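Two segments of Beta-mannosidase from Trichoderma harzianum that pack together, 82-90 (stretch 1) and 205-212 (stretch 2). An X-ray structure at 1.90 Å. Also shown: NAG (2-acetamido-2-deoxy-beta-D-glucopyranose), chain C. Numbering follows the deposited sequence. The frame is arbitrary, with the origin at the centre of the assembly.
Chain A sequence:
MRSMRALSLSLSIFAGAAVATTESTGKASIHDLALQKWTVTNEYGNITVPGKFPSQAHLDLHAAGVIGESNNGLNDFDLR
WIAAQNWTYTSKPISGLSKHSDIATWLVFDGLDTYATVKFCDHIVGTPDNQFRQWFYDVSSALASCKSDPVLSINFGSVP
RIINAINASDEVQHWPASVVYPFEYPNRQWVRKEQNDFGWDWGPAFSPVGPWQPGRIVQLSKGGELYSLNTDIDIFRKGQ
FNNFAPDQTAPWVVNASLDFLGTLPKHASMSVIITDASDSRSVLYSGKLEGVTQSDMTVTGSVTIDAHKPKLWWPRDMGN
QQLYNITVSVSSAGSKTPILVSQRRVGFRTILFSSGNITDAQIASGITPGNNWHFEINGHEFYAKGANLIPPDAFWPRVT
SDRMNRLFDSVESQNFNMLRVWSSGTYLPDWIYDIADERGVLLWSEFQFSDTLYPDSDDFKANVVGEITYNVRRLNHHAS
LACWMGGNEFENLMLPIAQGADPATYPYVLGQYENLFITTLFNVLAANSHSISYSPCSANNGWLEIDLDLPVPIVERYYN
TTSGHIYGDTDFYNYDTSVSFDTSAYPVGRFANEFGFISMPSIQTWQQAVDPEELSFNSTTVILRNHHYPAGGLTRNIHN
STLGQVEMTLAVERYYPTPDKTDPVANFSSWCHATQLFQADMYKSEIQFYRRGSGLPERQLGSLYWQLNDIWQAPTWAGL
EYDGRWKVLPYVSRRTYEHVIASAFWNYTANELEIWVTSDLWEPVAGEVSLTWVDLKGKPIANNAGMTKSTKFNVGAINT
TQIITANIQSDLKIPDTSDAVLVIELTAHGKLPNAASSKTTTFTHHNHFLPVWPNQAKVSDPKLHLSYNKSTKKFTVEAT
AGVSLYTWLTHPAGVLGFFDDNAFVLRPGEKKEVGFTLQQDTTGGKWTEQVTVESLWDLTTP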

ATOM      1  N   ILE A  82      19.632  -1.724  -8.650  1.00 39.97           N
ATOM      2  CA  ILE A  82      19.376  -1.712 -10.071  1.00 39.24           C
ATOM      3  C   ILE A  82      20.307  -0.734 -10.753  1.00 39.50           C
ATOM      4  O   ILE A  82      21.037  -1.114 -11.672  1.00 41.89           O
ATOM      5  N   ALA A  83      20.326   0.521 -10.302  1.00 39.80           N
ATOM      6  CA  ALA A  83      21.218   1.517 -10.911  1.00 39.83           C
ATOM      7  C   ALA A  83      22.703   1.117 -10.783  1.00 41.74           C
ATOM      8  O   ALA A  83      23.523   1.552 -11.571  1.00 42.50           O
ATOM      9  N   ALA A  84      23.043   0.370  -9.749  1.00 42.08           N
ATOM     10  CA  ALA A  84      24.414  -0.001  -9.489  1.00 43.16           C
ATOM     11  C   ALA A  84      25.025  -1.057 -10.440  1.00 45.01           C
ATOM     12  O   ALA A  84      26.209  -1.337 -10.342  1.00 47.62           O
ATOM     13  N   GLN A  85      24.232  -1.666 -11.317  1.00 43.08           N
ATOM     14  CA  GLN A  85      24.730  -2.687 -12.246  1.00 44.88           C
ATOM     15  C   GLN A  85      24.324  -2.521 -13.718  1.00 45.47           C
ATOM     16  O   GLN A  85      23.470  -1.737 -14.040  1.00 43.35           O
ATOM     17  N   ASN A  86      24.975  -3.260 -14.608  1.00 45.05           N
ATOM     18  CA  ASN A  86      24.622  -3.315 -16.033  1.00 46.11           C
ATOM     19  C   ASN A  86      23.351  -4.082 -16.364  1.00 44.75           C
ATOM     20  O   ASN A  86      23.045  -5.052 -15.743  1.00 45.49           O
ATOM     21  N   TRP A  87      22.635  -3.637 -17.370  1.00 42.85           N
ATOM     22  CA  TRP A  87      21.481  -4.356 -17.900  1.00 42.53           C
ATOM     23  C   TRP A  87      21.634  -4.497 -19.393  1.00 41.91           C
ATOM     24  O   TRP A  87      21.903  -3.544 -20.078  1.00 42.53           O
ATOM     25  N   THR A  88      21.412  -5.690 -19.907  1.00 42.96           N
ATOM     26  CA  THR A  88      21.588  -5.922 -21.315  1.00 43.30           C
ATOM     27  C   THR A  88      20.269  -6.305 -21.950  1.00 44.95           C
ATOM     28  O   THR A  88      19.586  -7.251 -21.476  1.00 45.67           O
ATOM     29  N   TYR A  89      19.928  -5.572 -23.011  1.00 44.83           N
ATOM     30  CA  TYR A  89      18.757  -5.855 -23.869  1.00 46.07           C
ATOM     31  C   TYR A  89      19.210  -6.708 -25.060  1.00 49.01           C
ATOM     32  O   TYR A  89      20.032  -6.268 -25.864  1.00 49.78           O
ATOM     33  N   THR A  90      18.682  -7.923 -25.179  1.00 50.06           N
ATOM     34  CA  THR A  90      19.108  -8.851 -26.240  1.00 51.71           C
ATOM     35  C   THR A  90      17.916  -9.306 -27.052  1.00 52.48           C
ATOM     36  O   THR A  90      16.932  -9.764 -26.476  1.00 50.94           O
ATOM     37  N   ALA A 205      15.805   9.186  -7.405  1.00 32.51           N
ATOM     38  CA  ALA A 205      17.026   8.991  -8.148  1.00 33.35           C
ATOM     39  C   ALA A 205      17.159   7.567  -8.612  1.00 34.51           C
ATOM     40  O   ALA A 205      17.975   6.816  -8.036  1.00 34.68           O
ATOM     41  N   PHE A 206      16.419   7.205  -9.654  1.00 33.96           N
ATOM     42  CA  PHE A 206      16.403   5.811 -10.122  1.00 35.57           C
ATOM     43  C   PHE A 206      17.486   5.447 -11.134  1.00 35.29           C
ATOM     44  O   PHE A 206      17.714   4.255 -11.383  1.00 36.37           O
ATOM     45  N   SER A 207      18.116   6.469 -11.735  1.00 35.29           N
ATOM     46  CA  SER A 207      19.112   6.300 -12.790  1.00 33.51           C
ATOM     47  C   SER A 207      18.778   5.133 -13.736  1.00 34.27           C
ATOM     48  O   SER A 207      19.596   4.210 -13.896  1.00 33.14           O
ATOM     49  N   PRO A 208      17.636   5.227 -14.430  1.00 34.82           N
ATOM     50  CA  PRO A 208      17.200   4.156 -15.335  1.00 35.99           C
ATOM     51  C   PRO A 208      18.034   4.111 -16.607  1.00 35.45           C
ATOM     52  O   PRO A 208      18.722   5.106 -16.966  1.00 37.44           O
ATOM     53  N   VAL A 209      18.028   2.944 -17.245  1.00 36.33           N
ATOM     54  CA  VAL A 209      18.793   2.719 -18.477  1.00 37.67           C
ATOM     55  C   VAL A 209      17.976   1.845 -19.392  1.00 38.86           C
ATOM     56  O   VAL A 209      17.162   1.041 -18.919  1.00 36.27           O
ATOM     57  N   GLY A 210      18.199   2.024 -20.688  1.00 37.65           N
ATOM     58  CA  GLY A 210      17.520   1.214 -21.696  1.00 39.60           C
ATOM     59  C   GLY A 210      17.300   1.963 -23.000  1.00 39.04           C
ATOM     60  O   GLY A 210      17.665   3.154 -23.115  1.00 38.71           O
ATOM     61  N   PRO A 211      16.694   1.278 -23.978  1.00 39.88           N
ATOM     62  CA  PRO A 211      16.350   1.884 -25.233  1.00 39.82           C
ATOM     63  C   PRO A 211      15.138   2.771 -24.996  1.00 39.76           C
ATOM     64  O   PRO A 211      13.993   2.342 -25.139  1.00 40.29           O
ATOM     65  N   TRP A 212      15.390   4.009 -24.612  1.00 38.53           N
ATOM     66  CA  TRP A 212      14.352   4.881 -24.126  1.00 39.15           C
ATOM     67  C   TRP A 212      13.526   5.572 -25.186  1.00 41.74           C
ATOM     68  O   TRP A 212      12.531   6.182 -24.889  1.00 41.50           O
TER

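The two stretches meet in a small, largely apolar contact (286 Å² buried, both sides summed) with no direct hydrogen bond between them, its polar links being made through water. Ala83, Trp87 and Tyr89 point toward stretch 2; Ser207, Val209 and Pro211 point back. At one end the Ala83 methyl fits against the loop at Ser207, with CB 3.7 Å from Phe206 O and 3.8 Å from Ser207 CB. Two waters bridge the stretches here: water 1 joins backbone to backbone, accepting from Ala83 N and donating to Phe206 O (both 3.1 Å), while water 2 joins the Ala83 carbonyl to the Ser207 hydroxyl, donating to Ala83 O (2.8 Å) and lying 3.1 Å from Ser207 OG (chi1 t), to which it is hydrogen-bonded. In the middle, Trp87 (m) sets CD1 4.2 Å from CG2 of Val209 (m); its indole is steadied within its own stretch by NE1 donating to Ile82 O (3.1 Å). At the far end Tyr89 (m) offers a ring face to Pro211, whose CD sits 3.5 Å from the ring centroid, nearly on the normal, a CH-pi contact. Gly210 CA approaches Tyr89 CE1 at 4.1 Å; a CB on Gly210 would clash with Pro211 CD. Asn86 (m) points away from stretch 2, its ND2 bonded covalently to NAG C1 (1.4 Å), so the glycan leaves this contact free.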

ATOM      1  CB  ILE A  82      17.888  -1.388 -10.377  1.00 39.69           C
ATOM      2  CG1 ILE A  82      17.010  -2.574  -9.946  1.00 40.47           C
ATOM      3  CG2 ILE A  82      17.690  -1.117 -11.851  1.00 38.94           C
ATOM      4  CD1 ILE A  82      15.518  -2.277  -9.874  1.00 39.87           C
ATOM      5  CB  ALA A  83      21.009   2.870 -10.251  1.00 39.88           C
ATOM      6  CB  ALA A  84      24.588  -0.395  -8.039  1.00 43.44           C
ATOM      7  CB  GLN A  85      24.342  -4.066 -11.774  1.00 44.43           C
ATOM      8  CG  GLN A  85      22.886  -4.369 -11.948  1.00 42.73           C
ATOM      9  CD  GLN A  85      22.523  -5.724 -11.394  1.00 42.99           C
ATOM     10  OE1 GLN A  85      22.795  -6.706 -12.010  1.00 44.71           O
ATOM     11  NE2 GLN A  85      21.901  -5.761 -10.234  1.00 43.80           N
ATOM     12  CB  ASN A  86      25.732  -3.937 -16.886  1.00 47.92           C
ATOM     13  CG  ASN A  86      26.955  -3.044 -17.054  1.00 50.90           C
ATOM     14  OD1 ASN A  86      27.351  -2.363 -16.154  1.00 50.49           O
ATOM     15  ND2 ASN A  86      27.548  -3.074 -18.224  1.00 51.44           N
ATOM     16  CB  TRP A  87      20.157  -3.611 -17.557  1.00 41.20           C
ATOM     17  CG  TRP A  87      19.959  -3.618 -16.101  1.00 41.19           C
ATOM     18  CD1 TRP A  87      20.455  -2.700 -15.213  1.00 39.98           C
ATOM     19  CD2 TRP A  87      19.339  -4.645 -15.330  1.00 39.50           C
ATOM     20  NE1 TRP A  87      20.146  -3.079 -13.936  1.00 40.55           N
ATOM     21  CE2 TRP A  87      19.462  -4.273 -13.976  1.00 40.68           C
ATOM     22  CE3 TRP A  87      18.676  -5.836 -15.654  1.00 40.63           C
ATOM     23  CZ2 TRP A  87      18.937  -5.047 -12.927  1.00 39.74           C
ATOM     24  CZ3 TRP A  87      18.136  -6.597 -14.630  1.00 39.18           C
ATOM     25  CH2 TRP A  87      18.268  -6.197 -13.273  1.00 40.45           C
ATOM     26  CB  THR A  88      22.682  -6.999 -21.569  1.00 44.36           C
ATOM     27  OG1 THR A  88      23.950  -6.501 -21.119  1.00 43.69           O
ATOM     28  CG2 THR A  88      22.763  -7.375 -23.033  1.00 44.27           C
ATOM     29  CB  TYR A  89      18.134  -4.537 -24.354  1.00 46.58           C
ATOM     30  CG  TYR A  89      17.210  -3.894 -23.318  1.00 45.40           C
ATOM     31  CD1 TYR A  89      17.718  -3.315 -22.162  1.00 43.50           C
ATOM     32  CD2 TYR A  89      15.834  -3.875 -23.511  1.00 44.62           C
ATOM     33  CE1 TYR A  89      16.874  -2.759 -21.216  1.00 43.86           C
ATOM     34  CE2 TYR A  89      14.990  -3.300 -22.597  1.00 43.65           C
ATOM     35  CZ  TYR A  89      15.498  -2.746 -21.438  1.00 44.91           C
ATOM     36  OH  TYR A  89      14.610  -2.201 -20.501  1.00 41.39           O
ATOM     37  CB  THR A  90      19.761 -10.096 -25.622  1.00 51.46           C
ATOM     38  OG1 THR A  90      20.869  -9.672 -24.831  1.00 52.67           O
ATOM     39  CG2 THR A  90      20.233 -11.084 -26.705  1.00 51.92           C
ATOM     40  CB  ALA A 205      18.217   9.329  -7.265  1.00 33.54           C
ATOM     41  CB  PHE A 206      15.006   5.445 -10.649  1.00 34.82           C
ATOM     42  CG  PHE A 206      13.971   5.335  -9.560  1.00 34.55           C
ATOM     43  CD1 PHE A 206      14.165   4.458  -8.497  1.00 34.77           C
ATOM     44  CD2 PHE A 206      12.834   6.132  -9.568  1.00 35.08           C
ATOM     45  CE1 PHE A 206      13.250   4.379  -7.478  1.00 35.68           C
ATOM     46  CE2 PHE A 206      11.910   6.045  -8.538  1.00 33.96           C
ATOM     47  CZ  PHE A 206      12.128   5.153  -7.507  1.00 34.34           C
ATOM     48  CB  SER A 207      20.491   6.061 -12.189  1.00 34.93           C
ATOM     49  OG  SER A 207      21.421   5.837 -13.224  1.00 34.27           O
ATOM     50  CB  PRO A 208      15.756   4.534 -15.616  1.00 34.52           C
ATOM     51  CG  PRO A 208      15.762   6.035 -15.548  1.00 33.77           C
ATOM     52  CD  PRO A 208      16.634   6.290 -14.349  1.00 33.76           C
ATOM     53  CB  VAL A 209      20.171   2.065 -18.273  1.00 37.55           C
ATOM     54  CG1 VAL A 209      21.072   2.970 -17.430  1.00 37.78           C
ATOM     55  CG2 VAL A 209      20.058   0.695 -17.620  1.00 38.85           C
ATOM     56  CB  PRO A 211      16.037   0.672 -26.127  1.00 40.95           C
ATOM     57  CG  PRO A 211      15.487  -0.336 -25.207  1.00 40.94           C
ATOM     58  CD  PRO A 211      16.207  -0.117 -23.901  1.00 41.95           C
ATOM     59  CB  TRP A 212      14.956   5.899 -23.169  1.00 39.08           C
ATOM     60  CG  TRP A 212      15.501   7.071 -23.778  1.00 39.95           C
ATOM     61  CD1 TRP A 212      16.699   7.195 -24.397  1.00 41.26           C
ATOM     62  CD2 TRP A 212      14.904   8.360 -23.804  1.00 39.87           C
ATOM     63  NE1 TRP A 212      16.881   8.485 -24.815  1.00 41.09           N
ATOM     64  CE2 TRP A 212      15.792   9.220 -24.443  1.00 39.71           C
ATOM     65  CE3 TRP A 212      13.702   8.874 -23.333  1.00 40.49           C
ATOM     66  CZ2 TRP A 212      15.503  10.545 -24.661  1.00 40.60           C
ATOM     67  CZ3 TRP A 212      13.441  10.204 -23.514  1.00 40.54           C
ATOM     68  CH2 TRP A 212      14.317  11.014 -24.201  1.00 40.78           C
TER
HETATM   69  C1  NAG C   1      28.696  -2.339 -18.565  1.00 43.62           C
HETATM   70  C2  NAG C   1      29.740  -3.342 -19.118  1.00 42.96           C
HETATM   71  C3  NAG C   1      30.955  -2.601 -19.659  1.00 46.56           C
HETATM   72  C4  NAG C   1      30.566  -1.464 -20.601  1.00 46.25           C
HETATM   73  C5  NAG C   1      29.428  -0.593 -20.008  1.00 45.64           C
HETATM   74  C6  NAG C   1      28.891   0.443 -21.022  1.00 43.96           C
HETATM   75  C7  NAG C   1      29.703  -5.527 -18.068  1.00 41.57           C
HETATM   76  C8  NAG C   1      30.173  -6.448 -16.981  1.00 44.89           C
HETATM   77  N2  NAG C   1      30.168  -4.282 -18.088  1.00 42.27           N
HETATM   78  O3  NAG C   1      31.783  -3.539 -20.329  1.00 49.49           O
HETATM   79  O4  NAG C   1      31.716  -0.658 -20.810  1.00 47.98           O
HETATM   80  O5  NAG C   1      28.351  -1.399 -19.565  1.00 43.90           O
HETATM   81  O6  NAG C   1      28.135  -0.167 -22.055  1.00 41.16           O
HETATM   82  O7  NAG C   1      28.912  -5.936 -18.891  1.00 40.84           O
HETATM   83  O   HOH W   1      17.897   2.053  -9.176  1.00 34.57           O
HETATM   84  O   HOH W   2      22.716   3.068 -13.812  1.00 36.53           O